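Local structure of genome polyprotein (Rhinovirus C, 6KU8) at residues R137-G151 against A162-A176. The protein probably cleaves the viral polyprotein at specific sites as a 3C cysteine protease, and is a target of the inhibitor rupintrivir. Residues are numbered along the deposited sequence; the frame is centred on the assembly and turned at random.
Sequences RLLKYNYPTKPGQCG and AIHVGGNGRVGYGAA. With AG7 (4-{2-(4-fluoro-benzyl)-6-methyl-5-[(5-methyl-isoxazole-3-carbonyl)-amino]-4-oxo-heptanoylamino}-5-(2-oxo-pyrrolidin-3-yl)-pentanoic acid ethyl ester), chain B.
Tyr141 and His164 meet at the S1 pocket of a chymotrypsin-like picornaviral 3C protease, a worked example of how a beta-barrel wall holds a recognition histidine in place. Strands 138-141 and 172-176 run antiparallel, and paired backbone bonds join Leu139 to Gly174 and Tyr141 to Gly172, with Ala176 N to Arg137 O continuing the ladder. Strand 115-130 flanks 138-141 on its other edge. Strands 162-167 and 172-176 pair through a classic beta bulge, where Tyr173 O accepts from both Val165 N and Gly166 N.

On one face Leu138 meets Tyr173 and, with CD2 at 3.7 Å, Val165 CG2; on the other Leu139 meets Ala162 and Ala176.

Glycine makes room for the aromatic side chain: one face of the Tyr141 ring is covered by Gly172, whose O sits 3.5 Å above its plane, over the centre. Tyr141 OH then hydrogen-bonds His164 ND1 at 2.7 Å, with ND1 at the edge of the phenol ring. The two rings meet rim to rim, their planes at 51°. With CG anti to the backbone N (chi1 -176°), the His164 ring sits between Tyr141 OH, at ND1, and Thr145, whose OG1 lies near CE1. The phenol bond holds ND1 and helps fix the ring's rotation, leaving NE2 to serve the ligand.

Polar contacts with rupintrivir complete the pocket. His164 NE2 donates to lactam O18 at 2.9 Å, nearly straight at 165°, and Thr145 OG1 donates to the same oxygen, so two protein donors grip it. The lactam N17 returns a bond to Thr145 O, which also accepts from a water shared with Val171 O. A further backbone bond, Gly151 N to His164 O at 2.8 Å, ties the loop of Cys150, the probable nucleophile, to the histidine's own backbone carbonyl.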
ATOM      1  N   ARG A 137      -8.847   4.686   9.431  1.00 20.61           N
ATOM      2  CA  ARG A 137      -7.584   5.384   9.176  1.00 22.50           C
ATOM      3  C   ARG A 137      -7.315   5.575   7.685  1.00 21.42           C
ATOM      4  O   ARG A 137      -6.172   5.482   7.228  1.00 20.99           O
ATOM      5  CB  ARG A 137      -6.419   4.654   9.837  1.00 19.11           C
ATOM      6  CG  ARG A 137      -6.569   4.506  11.365  1.00 22.63           C
ATOM      7  CD  ARG A 137      -5.387   3.777  11.982  1.00 26.75           C
ATOM      8  NE  ARG A 137      -5.483   3.736  13.438  1.00 29.01           N
ATOM      9  CZ  ARG A 137      -4.771   2.935  14.225  1.00 31.07           C
ATOM     10  NH1 ARG A 137      -3.880   2.102  13.705  1.00 22.91           N
ATOM     11  NH2 ARG A 137      -4.966   2.963  15.541  1.00 32.76           N
ATOM     12  N   LEU A 138      -8.365   5.858   6.919  1.00 22.61           N
ATOM     13  CA  LEU A 138      -8.220   6.099   5.488  1.00 21.30           C
ATOM     14  C   LEU A 138      -7.864   7.553   5.218  1.00 21.67           C
ATOM     15  O   LEU A 138      -8.328   8.458   5.918  1.00 20.80           O
ATOM     16  CB  LEU A 138      -9.510   5.748   4.750  1.00 16.52           C
ATOM     17  CG  LEU A 138      -9.782   4.249   4.654  1.00 23.01           C
ATOM     18  CD1 LEU A 138     -11.178   4.049   4.083  1.00 18.96           C
ATOM     19  CD2 LEU A 138      -8.709   3.583   3.789  1.00 21.55           C
ATOM     20  N   LEU A 139      -7.024   7.763   4.201  1.00 19.37           N
ATOM     21  CA  LEU A 139      -6.782   9.069   3.603  1.00 18.22           C
ATOM     22  C   LEU A 139      -7.519   9.104   2.260  1.00 17.56           C
ATOM     23  O   LEU A 139      -7.563   8.094   1.553  1.00 21.79           O
ATOM     24  CB  LEU A 139      -5.279   9.315   3.408  1.00 20.74           C
ATOM     25  CG  LEU A 139      -4.350   9.020   4.595  1.00 18.55           C
ATOM     26  CD1 LEU A 139      -2.871   9.255   4.245  1.00 17.48           C
ATOM     27  CD2 LEU A 139      -4.783   9.843   5.796  1.00 19.80           C
ATOM     28  N   LYS A 140      -8.134  10.245   1.925  1.00 18.63           N
ATOM     29  CA  LYS A 140      -8.939  10.336   0.709  1.00 16.96           C
ATOM     30  C   LYS A 140      -8.329  11.336  -0.264  1.00 19.86           C
ATOM     31  O   LYS A 140      -7.774  12.361   0.145  1.00 20.89           O
ATOM     32  CB  LYS A 140     -10.391  10.735   1.019  1.00 24.33           C
ATOM     33  CG  LYS A 140     -11.339  10.627  -0.203  1.00 24.64           C
ATOM     34  CD  LYS A 140     -11.998  11.938  -0.601  1.00 23.87           C
ATOM     35  CE  LYS A 140     -11.201  13.150  -0.212  1.00 31.78           C
ATOM     36  NZ  LYS A 140     -11.996  14.412  -0.331  1.00 25.28           N
ATOM     37  N   TYR A 141      -8.420  11.022  -1.565  1.00 17.33           N
ATOM     38  CA  TYR A 141      -7.942  11.931  -2.596  1.00 19.88           C
ATOM     39  C   TYR A 141      -8.991  12.031  -3.698  1.00 22.72           C
ATOM     40  O   TYR A 141      -9.642  11.037  -4.044  1.00 20.97           O
ATOM     41  CB  TYR A 141      -6.565  11.496  -3.175  1.00 18.07           C
ATOM     42  CG  TYR A 141      -6.241  10.021  -2.965  1.00 17.03           C
ATOM     43  CD1 TYR A 141      -6.342   9.104  -4.001  1.00 17.55           C
ATOM     44  CD2 TYR A 141      -5.841   9.557  -1.722  1.00 16.18           C
ATOM     45  CE1 TYR A 141      -6.057   7.749  -3.794  1.00 16.55           C
ATOM     46  CE2 TYR A 141      -5.568   8.220  -1.504  1.00 16.95           C
ATOM     47  CZ  TYR A 141      -5.676   7.323  -2.540  1.00 16.05           C
ATOM     48  OH  TYR A 141      -5.391   5.998  -2.317  1.00 17.57           O
ATOM     49  N   ASN A 142      -9.166  13.244  -4.227  1.00 21.51           N
ATOM     50  CA  ASN A 142     -10.139  13.501  -5.295  1.00 21.34           C
ATOM     51  C   ASN A 142      -9.507  13.145  -6.639  1.00 20.84           C
ATOM     52  O   ASN A 142      -9.106  14.003  -7.423  1.00 25.68           O
ATOM     53  CB  ASN A 142     -10.603  14.954  -5.266  1.00 19.03           C
ATOM     54  CG  ASN A 142     -11.300  15.317  -3.958  1.00 25.95           C
ATOM     55  OD1 ASN A 142     -12.083  14.529  -3.421  1.00 29.58           O
ATOM     56  ND2 ASN A 142     -11.015  16.503  -3.438  1.00 29.61           N
ATOM     57  N   TYR A 143      -9.401  11.838  -6.886  1.00 19.47           N
ATOM     58  CA  TYR A 143      -8.882  11.324  -8.138  1.00 22.22           C
ATOM     59  C   TYR A 143      -9.633  10.041  -8.470  1.00 21.59           C
ATOM     60  O   TYR A 143      -9.865   9.223  -7.571  1.00 21.16           O
ATOM     61  CB  TYR A 143      -7.374  11.056  -8.053  1.00 21.66           C
ATOM     62  CG  TYR A 143      -6.787  10.576  -9.352  1.00 21.24           C
ATOM     63  CD1 TYR A 143      -6.260  11.472 -10.282  1.00 24.05           C
ATOM     64  CD2 TYR A 143      -6.786   9.230  -9.666  1.00 20.81           C
ATOM     65  CE1 TYR A 143      -5.732  11.021 -11.486  1.00 27.71           C
ATOM     66  CE2 TYR A 143      -6.279   8.770 -10.865  1.00 25.80           C
ATOM     67  CZ  TYR A 143      -5.749   9.663 -11.773  1.00 31.00           C
ATOM     68  OH  TYR A 143      -5.234   9.175 -12.956  1.00 32.65           O
ATOM     69  N   PRO A 144     -10.036   9.829  -9.759  1.00 25.05           N
ATOM     70  CA  PRO A 144     -10.836   8.629 -10.102  1.00 23.65           C
ATOM     71  C   PRO A 144      -9.976   7.386 -10.298  1.00 25.25           C
ATOM     72  O   PRO A 144      -9.769   6.874 -11.407  1.00 25.47           O
ATOM     73  CB  PRO A 144     -11.558   9.070 -11.385  1.00 26.63           C
ATOM     74  CG  PRO A 144     -10.618  10.075 -12.016  1.00 23.54           C
ATOM     75  CD  PRO A 144      -9.996  10.814 -10.858  1.00 25.32           C
ATOM     76  N   THR A 145      -9.450   6.884  -9.185  1.00 21.64           N
ATOM     77  CA  THR A 145      -8.638   5.681  -9.212  1.00 21.66           C
ATOM     78  C   THR A 145      -9.456   4.506  -9.746  1.00 27.91           C
ATOM     79  O   THR A 145     -10.687   4.482  -9.661  1.00 22.60           O
ATOM     80  CB  THR A 145      -8.120   5.374  -7.807  1.00 20.55           C
ATOM     81  OG1 THR A 145      -9.234   5.279  -6.917  1.00 18.36           O
ATOM     82  CG2 THR A 145      -7.184   6.498  -7.313  1.00 19.53           C
ATOM     83  N   LYS A 146      -8.749   3.504 -10.265  1.00 25.21           N
ATOM     84  CA  LYS A 146      -9.358   2.419 -11.022  1.00 26.69           C
ATOM     85  C   LYS A 146      -9.064   1.059 -10.405  1.00 26.28           C
ATOM     86  O   LYS A 146      -8.049   0.886  -9.722  1.00 24.04           O
ATOM     87  CB  LYS A 146      -8.857   2.417 -12.471  1.00 28.01           C
ATOM     88  CG  LYS A 146      -9.286   3.637 -13.271  1.00 33.01           C
ATOM     89  CD  LYS A 146      -8.884   3.524 -14.733  1.00 39.64           C
ATOM     90  CE  LYS A 146      -9.424   4.708 -15.538  1.00 44.51           C
ATOM     91  NZ  LYS A 146     -10.920   4.792 -15.444  1.00 48.85           N
ATOM     92  N   PRO A 147      -9.926   0.066 -10.642  1.00 30.71           N
ATOM     93  CA  PRO A 147      -9.579  -1.306 -10.257  1.00 30.47           C
ATOM     94  C   PRO A 147      -8.222  -1.681 -10.842  1.00 27.78           C
ATOM     95  O   PRO A 147      -7.878  -1.280 -11.956  1.00 23.42           O
ATOM     96  CB  PRO A 147     -10.712  -2.145 -10.860  1.00 32.37           C
ATOM     97  CG  PRO A 147     -11.869  -1.186 -10.975  1.00 33.29           C
ATOM     98  CD  PRO A 147     -11.272   0.163 -11.248  1.00 25.52           C
ATOM     99  N   GLY A 148      -7.442  -2.443 -10.074  1.00 23.60           N
ATOM    100  CA  GLY A 148      -6.103  -2.827 -10.458  1.00 24.48           C
ATOM    101  C   GLY A 148      -4.997  -1.928  -9.930  1.00 22.21           C
ATOM    102  O   GLY A 148      -3.824  -2.293 -10.029  1.00 23.06           O
ATOM    103  N   GLN A 149      -5.332  -0.776  -9.356  1.00 20.97           N
ATOM    104  CA  GLN A 149      -4.335   0.111  -8.784  1.00 20.35           C
ATOM    105  C   GLN A 149      -4.126  -0.122  -7.292  1.00 18.95           C
ATOM    106  O   GLN A 149      -3.347   0.602  -6.671  1.00 19.41           O
ATOM    107  CB  GLN A 149      -4.727   1.565  -9.048  1.00 19.19           C
ATOM    108  CG  GLN A 149      -4.756   1.892 -10.527  1.00 20.07           C
ATOM    109  CD  GLN A 149      -5.252   3.279 -10.799  1.00 24.74           C
ATOM    110  OE1 GLN A 149      -5.890   3.901  -9.946  1.00 22.39           O
ATOM    111  NE2 GLN A 149      -4.949   3.793 -11.993  1.00 22.89           N
ATOM    112  N   CYS A 150      -4.788  -1.117  -6.702  1.00 16.86           N
ATOM    113  CA  CYS A 150      -4.609  -1.336  -5.276  1.00 16.99           C
ATOM    114  C   CYS A 150      -3.173  -1.736  -4.964  1.00 17.98           C
ATOM    115  O   CYS A 150      -2.492  -2.388  -5.764  1.00 19.58           O
ATOM    116  CB  CYS A 150      -5.580  -2.389  -4.754  1.00 25.86           C
ATOM    117  SG  CYS A 150      -7.185  -1.644  -4.379  1.00 29.87           S
ATOM    118  N   GLY A 151      -2.740  -1.368  -3.761  1.00 15.95           N
ATOM    119  CA  GLY A 151      -1.368  -1.485  -3.352  1.00 16.74           C
ATOM    120  C   GLY A 151      -0.489  -0.367  -3.845  1.00 16.66           C
ATOM    121  O   GLY A 151       0.585  -0.149  -3.275  1.00 19.23           O
ATOM    122  N   ALA A 162       0.639   6.314   2.143  1.00 18.48           N
ATOM    123  CA  ALA A 162      -0.468   5.359   2.133  1.00 19.59           C
ATOM    124  C   ALA A 162      -0.237   4.343   1.024  1.00 18.64           C
ATOM    125  O   ALA A 162       0.613   4.538   0.156  1.00 17.41           O
ATOM    126  CB  ALA A 162      -1.826   6.056   1.933  1.00 13.72           C
ATOM    127  N   ILE A 163      -0.980   3.233   1.086  1.00 17.21           N
ATOM    128  CA  ILE A 163      -1.167   2.357  -0.062  1.00 16.62           C
ATOM    129  C   ILE A 163      -2.628   2.446  -0.490  1.00 17.72           C
ATOM    130  O   ILE A 163      -3.535   2.543   0.348  1.00 19.16           O
ATOM    131  CB  ILE A 163      -0.747   0.899   0.226  1.00 17.70           C
ATOM    132  CG1 ILE A 163      -1.645   0.291   1.318  1.00 21.16           C
ATOM    133  CG2 ILE A 163       0.774   0.848   0.544  1.00 17.64           C
ATOM    134  CD1 ILE A 163      -1.467  -1.220   1.500  1.00 22.55           C
ATOM    135  N   HIS A 164      -2.844   2.438  -1.796  1.00 18.23           N
ATOM    136  CA  HIS A 164      -4.184   2.588  -2.336  1.00 16.89           C
ATOM    137  C   HIS A 164      -5.006   1.336  -2.065  1.00 19.91           C
ATOM    138  O   HIS A 164      -4.544   0.220  -2.331  1.00 17.64           O
ATOM    139  CB  HIS A 164      -4.124   2.841  -3.840  1.00 17.85           C
ATOM    140  CG  HIS A 164      -5.466   3.100  -4.422  1.00 17.60           C
ATOM    141  ND1 HIS A 164      -6.161   4.261  -4.166  1.00 18.99           N
ATOM    142  CD2 HIS A 164      -6.290   2.319  -5.159  1.00 19.72           C
ATOM    143  CE1 HIS A 164      -7.337   4.206  -4.765  1.00 17.61           C
ATOM    144  NE2 HIS A 164      -7.444   3.034  -5.364  1.00 19.71           N
ATOM    145  N   VAL A 165      -6.238   1.504  -1.560  1.00 19.47           N
ATOM    146  CA  VAL A 165      -7.008   0.309  -1.203  1.00 19.18           C
ATOM    147  C   VAL A 165      -8.454   0.328  -1.709  1.00 20.79           C
ATOM    148  O   VAL A 165      -9.120  -0.709  -1.696  1.00 24.52           O
ATOM    149  CB  VAL A 165      -6.987   0.058   0.320  1.00 17.25           C
ATOM    150  CG1 VAL A 165      -5.578  -0.285   0.799  1.00 19.66           C
ATOM    151  CG2 VAL A 165      -7.575   1.261   1.083  1.00 20.79           C
ATOM    152  N   GLY A 166      -8.956   1.468  -2.170  1.00 20.39           N
ATOM    153  CA  GLY A 166     -10.305   1.462  -2.716  1.00 22.09           C
ATOM    154  C   GLY A 166     -10.676   2.752  -3.415  1.00 20.25           C
ATOM    155  O   GLY A 166      -9.899   3.711  -3.463  1.00 16.77           O
ATOM    156  N   GLY A 167     -11.877   2.752  -3.984  1.00 19.33           N
ATOM    157  CA  GLY A 167     -12.400   3.938  -4.649  1.00 21.01           C
ATOM    158  C   GLY A 167     -13.814   3.685  -5.129  1.00 21.38           C
ATOM    159  O   GLY A 167     -14.321   2.563  -5.074  1.00 25.09           O
ATOM    160  N   ASN A 168     -14.449   4.757  -5.613  1.00 20.81           N
ATOM    161  CA  ASN A 168     -15.849   4.695  -6.023  1.00 23.26           C
ATOM    162  C   ASN A 168     -16.062   5.278  -7.417  1.00 24.32           C
ATOM    163  O   ASN A 168     -17.185   5.676  -7.758  1.00 23.73           O
ATOM    164  CB  ASN A 168     -16.752   5.405  -5.002  1.00 21.58           C
ATOM    165  CG  ASN A 168     -16.646   6.925  -5.073  1.00 20.49           C
ATOM    166  OD1 ASN A 168     -15.687   7.468  -5.622  1.00 18.26           O
ATOM    167  ND2 ASN A 168     -17.649   7.618  -4.524  1.00 18.90           N
ATOM    168  N   GLY A 169     -15.015   5.337  -8.235  1.00 22.60           N
ATOM    169  CA  GLY A 169     -15.100   5.975  -9.532  1.00 22.15           C
ATOM    170  C   GLY A 169     -14.842   7.467  -9.518  1.00 25.96           C
ATOM    171  O   GLY A 169     -14.515   8.038 -10.564  1.00 23.33           O
ATOM    172  N   ARG A 170     -14.983   8.112  -8.376  1.00 20.47           N
ATOM    173  CA  ARG A 170     -14.745   9.544  -8.259  1.00 22.59           C
ATOM    174  C   ARG A 170     -13.568   9.871  -7.348  1.00 21.67           C
ATOM    175  O   ARG A 170     -12.782  10.760  -7.660  1.00 21.99           O
ATOM    176  CB  ARG A 170     -16.016  10.256  -7.745  1.00 24.07           C
ATOM    177  CG  ARG A 170     -17.195  10.229  -8.719  1.00 23.80           C
ATOM    178  CD  ARG A 170     -16.817  10.923 -10.009  1.00 23.96           C
ATOM    179  NE  ARG A 170     -16.327  12.266  -9.700  1.00 34.43           N
ATOM    180  CZ  ARG A 170     -15.331  12.888 -10.329  1.00 34.58           C
ATOM    181  NH1 ARG A 170     -14.687  12.303 -11.334  1.00 30.89           N
ATOM    182  NH2 ARG A 170     -14.979  14.107  -9.938  1.00 36.49           N
ATOM    183  N   VAL A 171     -13.416   9.165  -6.229  1.00 19.63           N
ATOM    184  CA  VAL A 171     -12.336   9.420  -5.283  1.00 18.76           C
ATOM    185  C   VAL A 171     -11.607   8.113  -5.002  1.00 17.27           C
ATOM    186  O   VAL A 171     -12.084   7.022  -5.320  1.00 18.80           O
ATOM    187  CB  VAL A 171     -12.841  10.022  -3.964  1.00 21.09           C
ATOM    188  CG1 VAL A 171     -13.576  11.353  -4.215  1.00 21.98           C
ATOM    189  CG2 VAL A 171     -13.730   9.011  -3.252  1.00 18.64           C
ATOM    190  N   GLY A 172     -10.439   8.238  -4.377  1.00 18.08           N
ATOM    191  CA  GLY A 172      -9.671   7.090  -3.946  1.00 16.80           C
ATOM    192  C   GLY A 172      -9.440   7.145  -2.448  1.00 18.46           C
ATOM    193  O   GLY A 172      -9.363   8.222  -1.859  1.00 19.68           O
ATOM    194  N   TYR A 173      -9.343   5.966  -1.835  1.00 17.07           N
ATOM    195  CA  TYR A 173      -9.079   5.814  -0.411  1.00 17.04           C
ATOM    196  C   TYR A 173      -7.753   5.084  -0.260  1.00 16.97           C
ATOM    197  O   TYR A 173      -7.535   4.049  -0.896  1.00 17.91           O
ATOM    198  CB  TYR A 173     -10.189   5.022   0.308  1.00 17.21           C
ATOM    199  CG  TYR A 173     -11.590   5.509   0.003  1.00 17.25           C
ATOM    200  CD1 TYR A 173     -12.154   6.549   0.714  1.00 20.56           C
ATOM    201  CD2 TYR A 173     -12.341   4.920  -1.002  1.00 19.94           C
ATOM    202  CE1 TYR A 173     -13.446   6.999   0.438  1.00 22.94           C
ATOM    203  CE2 TYR A 173     -13.623   5.368  -1.308  1.00 20.31           C
ATOM    204  CZ  TYR A 173     -14.168   6.403  -0.583  1.00 24.26           C
ATOM    205  OH  TYR A 173     -15.440   6.831  -0.870  1.00 24.10           O
ATOM    206  N   GLY A 174      -6.873   5.637   0.556  1.00 16.51           N
ATOM    207  CA  GLY A 174      -5.602   5.004   0.875  1.00 20.40           C
ATOM    208  C   GLY A 174      -5.556   4.650   2.356  1.00 18.29           C
ATOM    209  O   GLY A 174      -6.034   5.415   3.192  1.00 21.83           O
ATOM    210  N   ALA A 175      -4.986   3.489   2.659  1.00 15.55           N
ATOM    211  CA  ALA A 175      -4.748   3.116   4.050  1.00 19.48           C
ATOM    212  C   ALA A 175      -3.517   3.865   4.554  1.00 18.97           C
ATOM    213  O   ALA A 175      -2.431   3.731   3.984  1.00 19.55           O
ATOM    214  CB  ALA A 175      -4.552   1.601   4.174  1.00 17.46           C
ATOM    215  N   ALA A 176      -3.678   4.652   5.613  1.00 16.53           N
ATOM    216  CA  ALA A 176      -2.555   5.433   6.116  1.00 20.28           C
ATOM    217  C   ALA A 176      -1.408   4.516   6.527  1.00 18.89           C
ATOM    218  O   ALA A 176      -1.610   3.506   7.214  1.00 20.26           O
ATOM    219  CB  ALA A 176      -2.979   6.309   7.294  1.00 17.07           C
TER
HETATM  220  C01 AG7 B 501     -13.737  -1.215  -3.512  1.00 56.87           C
HETATM  221  C02 AG7 B 501     -13.234  -2.627  -3.267  1.00 55.13           C
HETATM  222  O03 AG7 B 501     -13.073  -0.293  -3.891  1.00 39.03           O
HETATM  223  C04 AG7 B 501     -11.725  -2.753  -3.108  1.00 48.62           C
HETATM  224  C05 AG7 B 501     -11.553  -4.122  -2.473  1.00 52.58           C
HETATM  225  C06 AG7 B 501     -11.825  -4.059  -0.961  1.00 47.89           C
HETATM  226  C07 AG7 B 501     -11.192  -3.103  -0.182  1.00 46.71           C
HETATM  227  C08 AG7 B 501     -11.436  -3.042   1.180  1.00 48.30           C
HETATM  228  C09 AG7 B 501     -12.321  -3.934   1.776  1.00 47.91           C
HETATM  229  C10 AG7 B 501     -12.958  -4.892   1.001  1.00 49.60           C
HETATM  230  C11 AG7 B 501     -12.713  -4.955  -0.366  1.00 49.69           C
HETATM  231  N12 AG7 B 501      -9.944  -1.882  -4.825  1.00 42.73           N
HETATM  232  C13 AG7 B 501      -9.555  -1.795  -6.243  1.00 41.63           C
HETATM  233  C14 AG7 B 501      -9.409  -0.303  -6.494  1.00 39.08           C
HETATM  234  C15 AG7 B 501     -10.830   0.374  -6.561  1.00 34.68           C
HETATM  235  C16 AG7 B 501     -10.659   1.849  -7.194  1.00 26.06           C
HETATM  236  N17 AG7 B 501     -11.681   2.077  -8.003  1.00 30.82           N
HETATM  237  O18 AG7 B 501      -9.768   2.593  -6.958  1.00 26.95           O
HETATM  238  C19 AG7 B 501      -8.334  -2.571  -6.750  1.00 46.90           C
HETATM  239  C20 AG7 B 501      -8.149  -3.880  -5.966  1.00 46.82           C
HETATM  240  C21 AG7 B 501      -8.795  -4.840  -6.938  1.00 50.79           C
HETATM  241  O22 AG7 B 501      -9.569  -5.907  -6.490  1.00 56.24           O
HETATM  242  O23 AG7 B 501      -8.652  -4.623  -8.092  1.00 49.99           O
HETATM  243  C47 AG7 B 501     -11.155  -2.625  -4.519  1.00 47.58           C
HETATM  244  O48 AG7 B 501     -11.734  -3.135  -5.418  1.00 46.28           O
HETATM  245  C50 AG7 B 501     -10.111  -6.628  -7.555  1.00 59.41           C
HETATM  246  C53 AG7 B 501     -10.626  -7.962  -7.018  1.00 58.23           C
HETATM  247  C57 AG7 B 501     -15.221  -1.131  -3.210  1.00 62.42           C
HETATM  248  N58 AG7 B 501     -15.633   0.219  -3.236  1.00 63.63           N
HETATM  249  C59 AG7 B 501     -16.652   0.622  -2.331  1.00 73.33           C
HETATM  250  O60 AG7 B 501     -17.202  -0.060  -1.524  1.00 77.20           O
HETATM  251  C78 AG7 B 501     -16.036  -1.859  -4.281  1.00 64.57           C
HETATM  252  C81 AG7 B 501     -17.522  -1.988  -3.924  1.00 66.68           C
HETATM  253  F1  AG7 B 501     -12.559  -3.861   3.123  1.00 48.64           F
HETATM  254  C82 AG7 B 501     -15.871  -1.131  -5.620  1.00 74.14           C
HETATM  255  C83 AG7 B 501     -12.592   0.860  -8.024  1.00 34.72           C
HETATM  256  C84 AG7 B 501     -11.683  -0.279  -7.368  1.00 36.83           C
HETATM  257  C1  AG7 B 501     -16.952   2.053  -2.571  1.00 76.17           C
HETATM  258  O   HOH W   1     -12.297   5.893  -7.877  1.00 21.71           O